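Local atomic coordinates of bacterial leucyl aminopeptidase (Legionella pneumophila, PDB entry 6ESL), a protein that probably cleaves N-terminal amino acids, leucine among them, from peptides as a type II-secreted zinc aminopeptidase of the M28 family. Residues Y113-E118 / S309-K314; E119-A124 / A383-I388; P295-F300 / I320-D325. All blocks are in the same frame, centred on the assembly; numbering follows the deposited sequence.

Contact 1: residues Y113-E118 / S309-K314; sequences YEIKHE and SNYLAK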
loop_
_atom_site.group_PDB
_atom_site.type_symbol
_atom_site.label_atom_id
_atom_site.label_comp_id
_atom_site.label_asym_id
_atom_site.label_seq_id
_atom_site.Cartn_x
_atom_site.Cartn_y
_atom_site.Cartn_z
ATOM N N TYR B 113 1.534 12.807 4.758
ATOM C CA TYR B 113 0.885 13.479 3.671
ATOM C C TYR B 113 -0.513 13.729 4.215
ATOM O O TYR B 113 -1.177 12.817 4.639
ATOM C CB TYR B 113 0.846 12.606 2.403
ATOM C CG TYR B 113 2.178 12.201 1.823
ATOM C CD1 TYR B 113 3.026 13.123 1.262
ATOM C CD2 TYR B 113 2.579 10.893 1.818
ATOM C CE1 TYR B 113 4.239 12.750 0.743
ATOM C CE2 TYR B 113 3.787 10.510 1.304
ATOM C CZ TYR B 113 4.619 11.439 0.762
ATOM O OH TYR B 113 5.818 11.064 0.261
ATOM N N GLU B 114 -0.981 14.961 4.173
ATOM C CA GLU B 114 -2.300 15.265 4.711
ATOM C C GLU B 114 -3.009 16.216 3.814
ATOM O O GLU B 114 -2.396 16.865 2.997
ATOM C CB GLU B 114 -2.194 15.916 6.107
ATOM C CG GLU B 114 -1.265 15.180 7.087
ATOM C CD GLU B 114 -1.205 15.836 8.474
ATOM O OE1 GLU B 114 -0.448 16.810 8.720
ATOM O OE2 GLU B 114 -1.921 15.308 9.346
ATOM N N ILE B 115 -4.296 16.289 4.020
ATOM C CA ILE B 115 -5.190 17.218 3.329
ATOM C C ILE B 115 -5.426 18.416 4.275
ATOM O O ILE B 115 -6.012 18.247 5.336
ATOM C CB ILE B 115 -6.552 16.519 3.021
ATOM C CG1 ILE B 115 -6.277 15.371 1.987
ATOM C CG2 ILE B 115 -7.621 17.562 2.687
ATOM C CD1 ILE B 115 -7.355 14.359 1.686
ATOM N N LYS B 116 -4.883 19.567 3.897
ATOM C CA LYS B 116 -4.880 20.789 4.702
ATOM C C LYS B 116 -5.075 21.981 3.878
ATOM O O LYS B 116 -4.802 23.060 4.357
ATOM C CB LYS B 116 -3.526 21.025 5.318
ATOM C CG LYS B 116 -2.961 19.922 6.181
ATOM C CD LYS B 116 -1.601 20.388 6.663
ATOM C CE LYS B 116 -1.189 19.726 7.972
ATOM N NZ LYS B 116 -0.602 20.703 8.945
ATOM N N HIS B 117 -5.489 21.865 2.622
ATOM C CA HIS B 117 -5.592 23.042 1.754
ATOM C C HIS B 117 -6.861 22.985 0.945
ATOM O O HIS B 117 -6.871 23.321 -0.229
ATOM C CB HIS B 117 -4.335 23.187 0.869
ATOM C CG HIS B 117 -3.100 23.447 1.659
ATOM N ND1 HIS B 117 -2.715 24.712 2.030
ATOM C CD2 HIS B 117 -2.217 22.611 2.242
ATOM C CE1 HIS B 117 -1.625 24.655 2.766
ATOM N NE2 HIS B 117 -1.302 23.397 2.914
ATOM N N GLU B 118 -7.943 22.558 1.605
ATOM C CA GLU B 118 -9.258 22.456 0.972
ATOM C C GLU B 118 -9.705 23.626 0.190
ATOM O O GLU B 118 -10.112 23.443 -0.942
ATOM C CB GLU B 118 -10.342 22.146 1.991
ATOM C CG GLU B 118 -10.398 20.662 2.218
ATOM C CD GLU B 118 -11.475 20.247 3.151
ATOM O OE1 GLU B 118 -12.645 20.439 2.740
ATOM O OE2 GLU B 118 -11.125 19.728 4.241
ATOM N N SER B 309 0.926 6.598 -2.553
ATOM C CA SER B 309 -0.188 5.916 -3.243
ATOM C C SER B 309 -1.454 5.970 -2.427
ATOM O O SER B 309 -2.552 6.380 -2.921
ATOM C CB SER B 309 0.145 4.484 -3.613
ATOM O OG SER B 309 1.317 4.386 -4.414
ATOM N N ASN B 310 -1.313 5.674 -1.152
ATOM C CA ASN B 310 -2.451 5.870 -0.209
ATOM C C ASN B 310 -2.937 7.298 -0.152
ATOM O O ASN B 310 -4.136 7.534 -0.112
ATOM C CB ASN B 310 -2.091 5.430 1.227
ATOM C CG ASN B 310 -1.888 3.903 1.372
ATOM O OD1 ASN B 310 -2.396 3.104 0.564
ATOM N ND2 ASN B 310 -1.222 3.495 2.501
ATOM N N TYR B 311 -2.022 8.247 -0.165
ATOM C CA TYR B 311 -2.410 9.636 -0.213
ATOM C C TYR B 311 -3.228 9.998 -1.512
ATOM O O TYR B 311 -4.233 10.692 -1.453
ATOM C CB TYR B 311 -1.177 10.551 -0.107
ATOM C CG TYR B 311 -1.511 11.974 -0.005
ATOM C CD1 TYR B 311 -2.254 12.461 1.071
ATOM C CD2 TYR B 311 -1.036 12.893 -0.950
ATOM C CE1 TYR B 311 -2.539 13.833 1.170
ATOM C CE2 TYR B 311 -1.346 14.224 -0.896
ATOM C CZ TYR B 311 -2.062 14.713 0.168
ATOM O OH TYR B 311 -2.353 16.052 0.244
ATOM N N LEU B 312 -2.785 9.487 -2.648
ATOM C CA LEU B 312 -3.605 9.652 -3.852
ATOM C C LEU B 312 -5.020 9.108 -3.669
ATOM O O LEU B 312 -5.934 9.696 -4.094
ATOM C CB LEU B 312 -3.003 8.932 -5.087
ATOM C CG LEU B 312 -1.787 9.456 -5.742
ATOM C CD1 LEU B 312 -1.714 8.691 -7.093
ATOM C CD2 LEU B 312 -1.771 10.931 -5.970
ATOM N N ALA B 313 -5.162 7.947 -3.063
ATOM C CA ALA B 313 -6.500 7.385 -2.809
ATOM C C ALA B 313 -7.350 8.371 -2.030
ATOM O O ALA B 313 -8.492 8.616 -2.395
ATOM C CB ALA B 313 -6.382 6.014 -2.097
ATOM N N LYS B 314 -6.785 8.981 -1.005
ATOM C CA LYS B 314 -7.483 10.006 -0.216
ATOM C C LYS B 314 -7.816 11.263 -0.992
ATOM O O LYS B 314 -8.912 11.776 -0.892
ATOM C CB LYS B 314 -6.636 10.410 0.993
ATOM C CG LYS B 314 -6.770 9.411 2.128
ATOM C CD LYS B 314 -5.670 9.573 3.169
ATOM C CE LYS B 314 -6.012 10.694 4.162
ATOM N NZ LYS B 314 -4.778 10.802 4.994
#
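Helix 306-320 enters this region at Ser309 and Asn310, which pack against the second subunit, and its contact with the extended part 113-115 of the loop leading into helix 118-125 starts at Tyr311. The CG of Tyr311 lies anti to the backbone N (chi1 -174°), and this sends the ring out under the loop from Tyr113 to Ile115. Tyr113 CB sits over one face of that ring, 3.6 Å from the Tyr311 ring centroid, as a CH-pi contact. The fit is close, with Tyr113 CB 3.4 Å from Tyr311 CD1. The Tyr113 ring itself leads away from the helix; the two rings meet obliquely, with planes at 32°. At the far end of the phenol, Tyr311 OH donates a 2.9 Å hydrogen bond to Glu114 O. The hydroxyl approaches from above the carbonyl plane, 58° out of it, rather than along a lone pair. Ile115 continues the line, its CG1 4.1 Å from Tyr311 CE1. Lys314 closes the contact: Ile115 CD1 lies 4.1 Å from Lys314 CB, across the first part of the lysine chain. That chain bends at chi3, and its NZ makes a salt bridge to Asp325 of the second subunit, while Tyr113 O remains 4.1 Å from Lys314 NZ. Beyond the helix, Glu389 binds the backbone N of Lys116 and His117, fixing the loop as it enters helix 118-125. The chemistry implies that between these two segments Tyr311 does most of the holding: carbon contact presses on its ring, a single neutral hydrogen bond fixes its hydroxyl, and the nearby lysine charge is probably largely balanced by Asp325 of the second subunit.

Contact 2: residues E119-A124 / A383-I388; sequences EEVNAA and AVAFAI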
loop_
_atom_site.group_PDB
_atom_site.type_symbol
_atom_site.label_atom_id
_atom_site.label_comp_id
_atom_site.label_asym_id
_atom_site.label_seq_id
_atom_site.Cartn_x
_atom_site.Cartn_y
_atom_site.Cartn_z
ATOM N N GLU B 119 -9.689 24.823 0.784
ATOM C CA GLU B 119 -10.245 25.960 0.060
ATOM C C GLU B 119 -9.464 26.284 -1.208
ATOM O O GLU B 119 -10.094 26.479 -2.258
ATOM C CB GLU B 119 -10.400 27.228 0.936
ATOM C CG GLU B 119 -11.450 27.083 2.041
ATOM C CD GLU B 119 -11.538 28.307 2.935
ATOM O OE1 GLU B 119 -10.651 29.201 2.820
ATOM O OE2 GLU B 119 -12.511 28.397 3.722
ATOM N N GLU B 120 -8.135 26.295 -1.128
ATOM C CA GLU B 120 -7.294 26.579 -2.289
ATOM C C GLU B 120 -7.460 25.532 -3.393
ATOM O O GLU B 120 -7.523 25.873 -4.574
ATOM C CB GLU B 120 -5.825 26.673 -1.874
ATOM C CG GLU B 120 -4.870 26.938 -3.026
ATOM C CD GLU B 120 -3.424 27.018 -2.578
ATOM O OE1 GLU B 120 -3.170 26.897 -1.361
ATOM O OE2 GLU B 120 -2.541 27.201 -3.442
ATOM N N VAL B 121 -7.531 24.260 -3.006
ATOM C CA VAL B 121 -7.713 23.155 -3.988
ATOM C C VAL B 121 -9.076 23.244 -4.676
ATOM O O VAL B 121 -9.192 23.246 -5.919
ATOM C CB VAL B 121 -7.614 21.770 -3.296
ATOM C CG1 VAL B 121 -8.001 20.669 -4.277
ATOM C CG2 VAL B 121 -6.201 21.505 -2.779
ATOM N N ASN B 122 -10.117 23.407 -3.860
ATOM C CA ASN B 122 -11.488 23.425 -4.388
ATOM C C ASN B 122 -11.731 24.581 -5.302
ATOM O O ASN B 122 -12.435 24.425 -6.292
ATOM C CB ASN B 122 -12.551 23.308 -3.270
ATOM C CG ASN B 122 -12.750 21.849 -2.837
ATOM O OD1 ASN B 122 -12.833 20.955 -3.683
ATOM N ND2 ASN B 122 -12.762 21.595 -1.547
ATOM N N ALA B 123 -11.081 25.705 -5.026
ATOM C CA ALA B 123 -11.148 26.873 -5.944
ATOM C C ALA B 123 -10.386 26.642 -7.218
ATOM O O ALA B 123 -10.848 27.001 -8.325
ATOM C CB ALA B 123 -10.626 28.140 -5.241
ATOM N N ALA B 124 -9.188 26.055 -7.092
ATOM C CA ALA B 124 -8.407 25.721 -8.287
ATOM C C ALA B 124 -9.133 24.685 -9.168
ATOM O O ALA B 124 -9.078 24.804 -10.390
ATOM C CB ALA B 124 -7.029 25.218 -7.909
ATOM N N ALA B 383 -4.119 16.035 -10.471
ATOM C CA ALA B 383 -2.773 16.646 -10.585
ATOM C C ALA B 383 -2.762 18.001 -9.840
ATOM O O ALA B 383 -1.793 18.285 -9.122
ATOM C CB ALA B 383 -2.413 16.877 -12.046
ATOM N N VAL B 384 -3.790 18.819 -10.111
ATOM C CA VAL B 384 -3.932 20.142 -9.438
ATOM C C VAL B 384 -3.953 19.990 -7.920
ATOM O O VAL B 384 -3.248 20.707 -7.193
ATOM C CB VAL B 384 -5.162 20.952 -9.912
ATOM C CG1 VAL B 384 -5.438 22.207 -9.051
ATOM C CG2 VAL B 384 -4.937 21.389 -11.317
ATOM N N ALA B 385 -4.717 19.013 -7.439
ATOM C CA ALA B 385 -4.846 18.838 -5.985
ATOM C C ALA B 385 -3.531 18.349 -5.362
ATOM O O ALA B 385 -3.142 18.825 -4.293
ATOM C CB ALA B 385 -5.983 17.894 -5.678
ATOM N N PHE B 386 -2.857 17.394 -5.995
ATOM C CA PHE B 386 -1.567 16.929 -5.595
ATOM C C PHE B 386 -0.528 18.069 -5.535
ATOM O O PHE B 386 0.170 18.239 -4.553
ATOM C CB PHE B 386 -1.124 15.865 -6.653
ATOM C CG PHE B 386 0.150 15.152 -6.372
ATOM C CD1 PHE B 386 0.132 13.965 -5.616
ATOM C CD2 PHE B 386 1.361 15.574 -6.915
ATOM C CE1 PHE B 386 1.319 13.246 -5.367
ATOM C CE2 PHE B 386 2.548 14.858 -6.667
ATOM C CZ PHE B 386 2.516 13.705 -5.882
ATOM N N ALA B 387 -0.496 18.894 -6.574
ATOM C CA ALA B 387 0.444 20.026 -6.597
ATOM C C ALA B 387 0.175 20.973 -5.434
ATOM O O ALA B 387 1.087 21.243 -4.607
ATOM C CB ALA B 387 0.333 20.793 -7.907
ATOM N N ILE B 388 -1.060 21.424 -5.333
ATOM C CA ILE B 388 -1.365 22.458 -4.339
ATOM C C ILE B 388 -1.186 21.912 -2.923
ATOM O O ILE B 388 -0.549 22.560 -2.109
ATOM C CB ILE B 388 -2.754 23.092 -4.581
ATOM C CG1 ILE B 388 -2.762 23.917 -5.870
ATOM C CG2 ILE B 388 -3.187 23.920 -3.386
ATOM C CD1 ILE B 388 -4.133 24.268 -6.370
#
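Ile388 is the middle of the buried part, which it shares with Val121, Ala124, Val384 and Ala385. Its CG1 is anti to the carbonyl carbon (chi1 -68°), so the side chain reaches helix 118-125 with two separate methyls. CD1 presses on the small side chain of Ala124, where Ile388 CD1 to Ala124 CB is 3.4 Å, closer than usual van der Waals contact. The same Ala124 CB meets Val384 CG1 at 3.6 Å, so this one methyl is lodged between side chains one helical turn apart. On the neighbouring flank Val121 CG1 touches Ala385 CB at 3.7 Å; the looser spot is Val121 CG2, sliding past Ile388 CG2 at 3.9 Å. No hydrogen bond crosses between the segments.

Glu120 forms the partly exposed flank, yet touches closely. Its carboxylate packs on Ile388 CG2 with Glu120 CD at 3.2 Å and with OE2, which also has a weak hydrogen bond with Thr242 OG1.

Segments 119-124 and 383-388 run roughly antiparallel, 151° between their directions, their axes 9.4 Å apart at closest approach. Helix 373-391 in turn lies on strand 203-209, with Phe386 on Ile204. The arrangement fits the alpha/beta fold of M28 peptidases, in which helices flank a mixed central sheet; helix 118-125, packed on helix 373-391 and through Ala124 on Val236 of helix 220-239, appears to add an outer layer.

Contact 3: residues P295-F300 / I320-D325; sequences PTMWVF and IHVPVD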
loop_
_atom_site.group_PDB
_atom_site.type_symbol
_atom_site.label_atom_id
_atom_site.label_comp_id
_atom_site.label_asym_id
_atom_site.label_seq_id
_atom_site.Cartn_x
_atom_site.Cartn_y
_atom_site.Cartn_z
ATOM N N PRO B 295 -16.903 5.655 -12.938
ATOM C CA PRO B 295 -15.824 6.644 -12.937
ATOM C C PRO B 295 -14.632 6.329 -12.041
ATOM O O PRO B 295 -13.825 7.198 -11.807
ATOM C CB PRO B 295 -16.568 7.868 -12.447
ATOM C CG PRO B 295 -17.502 7.301 -11.341
ATOM C CD PRO B 295 -17.900 5.940 -11.874
ATOM N N THR B 296 -14.544 5.105 -11.488
ATOM C CA THR B 296 -13.449 4.637 -10.696
ATOM C C THR B 296 -12.079 5.022 -11.272
ATOM O O THR B 296 -11.846 4.901 -12.510
ATOM C CB THR B 296 -13.538 3.092 -10.608
ATOM O OG1 THR B 296 -14.767 2.680 -9.972
ATOM C CG2 THR B 296 -12.350 2.489 -9.805
ATOM N N MET B 297 -11.191 5.458 -10.401
ATOM C CA MET B 297 -9.814 5.716 -10.735
ATOM C C MET B 297 -8.949 4.689 -10.002
ATOM O O MET B 297 -9.252 4.311 -8.917
ATOM C CB MET B 297 -9.421 7.186 -10.376
ATOM C CG MET B 297 -10.242 8.210 -11.201
ATOM S SD MET B 297 -10.135 9.901 -10.495
ATOM C CE MET B 297 -8.574 10.328 -11.191
ATOM N N TRP B 298 -7.871 4.261 -10.638
ATOM C CA TRP B 298 -7.063 3.116 -10.217
ATOM C C TRP B 298 -5.709 3.586 -9.707
ATOM O O TRP B 298 -5.047 4.360 -10.359
ATOM C CB TRP B 298 -6.935 2.135 -11.389
ATOM C CG TRP B 298 -8.226 1.495 -11.702
ATOM C CD1 TRP B 298 -9.231 2.021 -12.537
ATOM C CD2 TRP B 298 -8.720 0.213 -11.262
ATOM N NE1 TRP B 298 -10.277 1.141 -12.591
ATOM C CE2 TRP B 298 -9.979 0.017 -11.864
ATOM C CE3 TRP B 298 -8.190 -0.820 -10.498
ATOM C CZ2 TRP B 298 -10.738 -1.099 -11.653
ATOM C CZ3 TRP B 298 -8.961 -2.002 -10.334
ATOM C CH2 TRP B 298 -10.194 -2.119 -10.913
ATOM N N VAL B 299 -5.282 3.082 -8.552
ATOM C CA VAL B 299 -3.993 3.377 -8.006
ATOM C C VAL B 299 -3.159 2.137 -8.192
ATOM O O VAL B 299 -3.546 1.019 -7.694
ATOM C CB VAL B 299 -4.126 3.810 -6.508
ATOM C CG1 VAL B 299 -2.781 4.018 -5.831
ATOM C CG2 VAL B 299 -4.837 5.144 -6.410
ATOM N N PHE B 300 -2.014 2.283 -8.864
ATOM C CA PHE B 300 -1.110 1.198 -9.143
ATOM C C PHE B 300 -0.141 0.974 -7.976
ATOM O O PHE B 300 0.437 1.867 -7.442
ATOM C CB PHE B 300 -0.420 1.286 -10.505
ATOM C CG PHE B 300 -1.311 0.824 -11.588
ATOM C CD1 PHE B 300 -2.478 1.555 -11.899
ATOM C CD2 PHE B 300 -1.213 -0.447 -12.116
ATOM C CE1 PHE B 300 -3.452 1.063 -12.804
ATOM C CE2 PHE B 300 -2.186 -0.957 -13.028
ATOM C CZ PHE B 300 -3.250 -0.167 -13.425
ATOM N N ILE B 320 -12.209 14.341 -5.642
ATOM C CA ILE B 320 -12.762 13.951 -6.946
ATOM C C ILE B 320 -14.133 13.260 -6.788
ATOM O O ILE B 320 -14.973 13.303 -7.706
ATOM C CB ILE B 320 -11.771 13.050 -7.744
ATOM C CG1 ILE B 320 -10.313 13.592 -7.724
ATOM C CG2 ILE B 320 -12.227 12.846 -9.148
ATOM C CD1 ILE B 320 -10.243 14.996 -8.258
ATOM N N HIS B 321 -14.326 12.565 -5.667
ATOM C CA HIS B 321 -15.614 11.940 -5.356
ATOM C C HIS B 321 -16.003 10.864 -6.370
ATOM O O HIS B 321 -17.132 10.796 -6.763
ATOM C CB HIS B 321 -16.730 13.014 -5.184
ATOM C CG HIS B 321 -16.424 13.994 -4.103
ATOM N ND1 HIS B 321 -16.268 15.345 -4.335
ATOM C CD2 HIS B 321 -16.219 13.807 -2.775
ATOM C CE1 HIS B 321 -15.990 15.954 -3.192
ATOM N NE2 HIS B 321 -15.938 15.038 -2.236
ATOM N N VAL B 322 -15.031 9.979 -6.680
ATOM C CA VAL B 322 -15.294 8.762 -7.402
ATOM C C VAL B 322 -14.647 7.589 -6.630
ATOM O O VAL B 322 -13.799 7.798 -5.760
ATOM C CB VAL B 322 -14.753 8.861 -8.830
ATOM C CG1 VAL B 322 -15.478 10.004 -9.592
ATOM C CG2 VAL B 322 -13.240 8.993 -8.838
ATOM N N PRO B 323 -15.063 6.339 -6.919
ATOM C CA PRO B 323 -14.405 5.200 -6.261
ATOM C C PRO B 323 -12.888 5.083 -6.679
ATOM O O PRO B 323 -12.444 5.574 -7.726
ATOM C CB PRO B 323 -15.222 3.994 -6.753
ATOM C CG PRO B 323 -16.603 4.583 -7.208
ATOM C CD PRO B 323 -16.164 5.920 -7.813
ATOM N N VAL B 324 -12.123 4.405 -5.832
ATOM C CA VAL B 324 -10.747 4.066 -6.037
ATOM C C VAL B 324 -10.624 2.561 -6.019
ATOM O O VAL B 324 -11.290 1.908 -5.245
ATOM C CB VAL B 324 -9.882 4.534 -4.890
ATOM C CG1 VAL B 324 -8.406 4.195 -5.136
ATOM C CG2 VAL B 324 -10.007 6.042 -4.745
ATOM N N ASP B 325 -9.814 2.007 -6.864
ATOM C CA ASP B 325 -9.526 0.580 -6.787
ATOM C C ASP B 325 -8.007 0.488 -7.166
ATOM O O ASP B 325 -7.358 1.497 -7.481
ATOM C CB ASP B 325 -10.431 -0.197 -7.704
ATOM C CG ASP B 325 -10.593 -1.686 -7.291
ATOM O OD1 ASP B 325 -9.788 -2.173 -6.475
ATOM O OD2 ASP B 325 -11.520 -2.341 -7.787
#
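Asp325 O is gripped by one hydrogen bond, nearly straight and in the carbonyl plane, from Val299 N at 2.8 Å, and by one weaker CA-H...O contact from Trp298 CA. This is the parallel pairing of a beta-alpha-beta unit, in which strand 297-300 runs through helix 306-320 into strand 324-327, the outermost strand of the large mixed sheet within the chain. Two more bonds extend the register, Asp325 N to Met297 O at 3.1 Å and Met297 N to Pro323 O at 3.0 Å.

On the face of Met297 and Val324 the contact is apolar. The methionine chain bends at chi3, putting Met297 SD 3.6 Å from Val322 CG2 and near Ile320 CG2, beside Phe379 of helix 373-391. Pro295 CB packs on Val322 CG1 at 3.7 Å.

The other face carries Trp298 and Asp325, side by side and pointing the same way. Asp325 OD1 makes a salt bridge to Lys314 of the second subunit. The carboxylate is tilted only 13° from the indole plane, and Asp325 CB sits over one face of the six-membered ring of Trp298, 3.6 Å from its centroid.

How the contacts relate
Helix 306-320 links the set: its Tyr311 and Lys314 serve contact 1, and it is the crossover between the two strands of contact 3, whose Val299 packs on its Ser309. Contacts 1 and 3 are surface contacts that both reach the second subunit, and the Lys314 and Asp325 they contribute are the partners of salt bridges between the chains. Contact 2 is buried and made by side chains without a hydrogen bond across it, and no other chain touches it. It meets contact 1 where Leu312 CD2 packs on Phe386 CD1. The chemistry follows place: backbone hydrogen bonds at the sheet edge, one tyrosine hydroxyl at the loop, and methyl groups and one carboxylate between the helices.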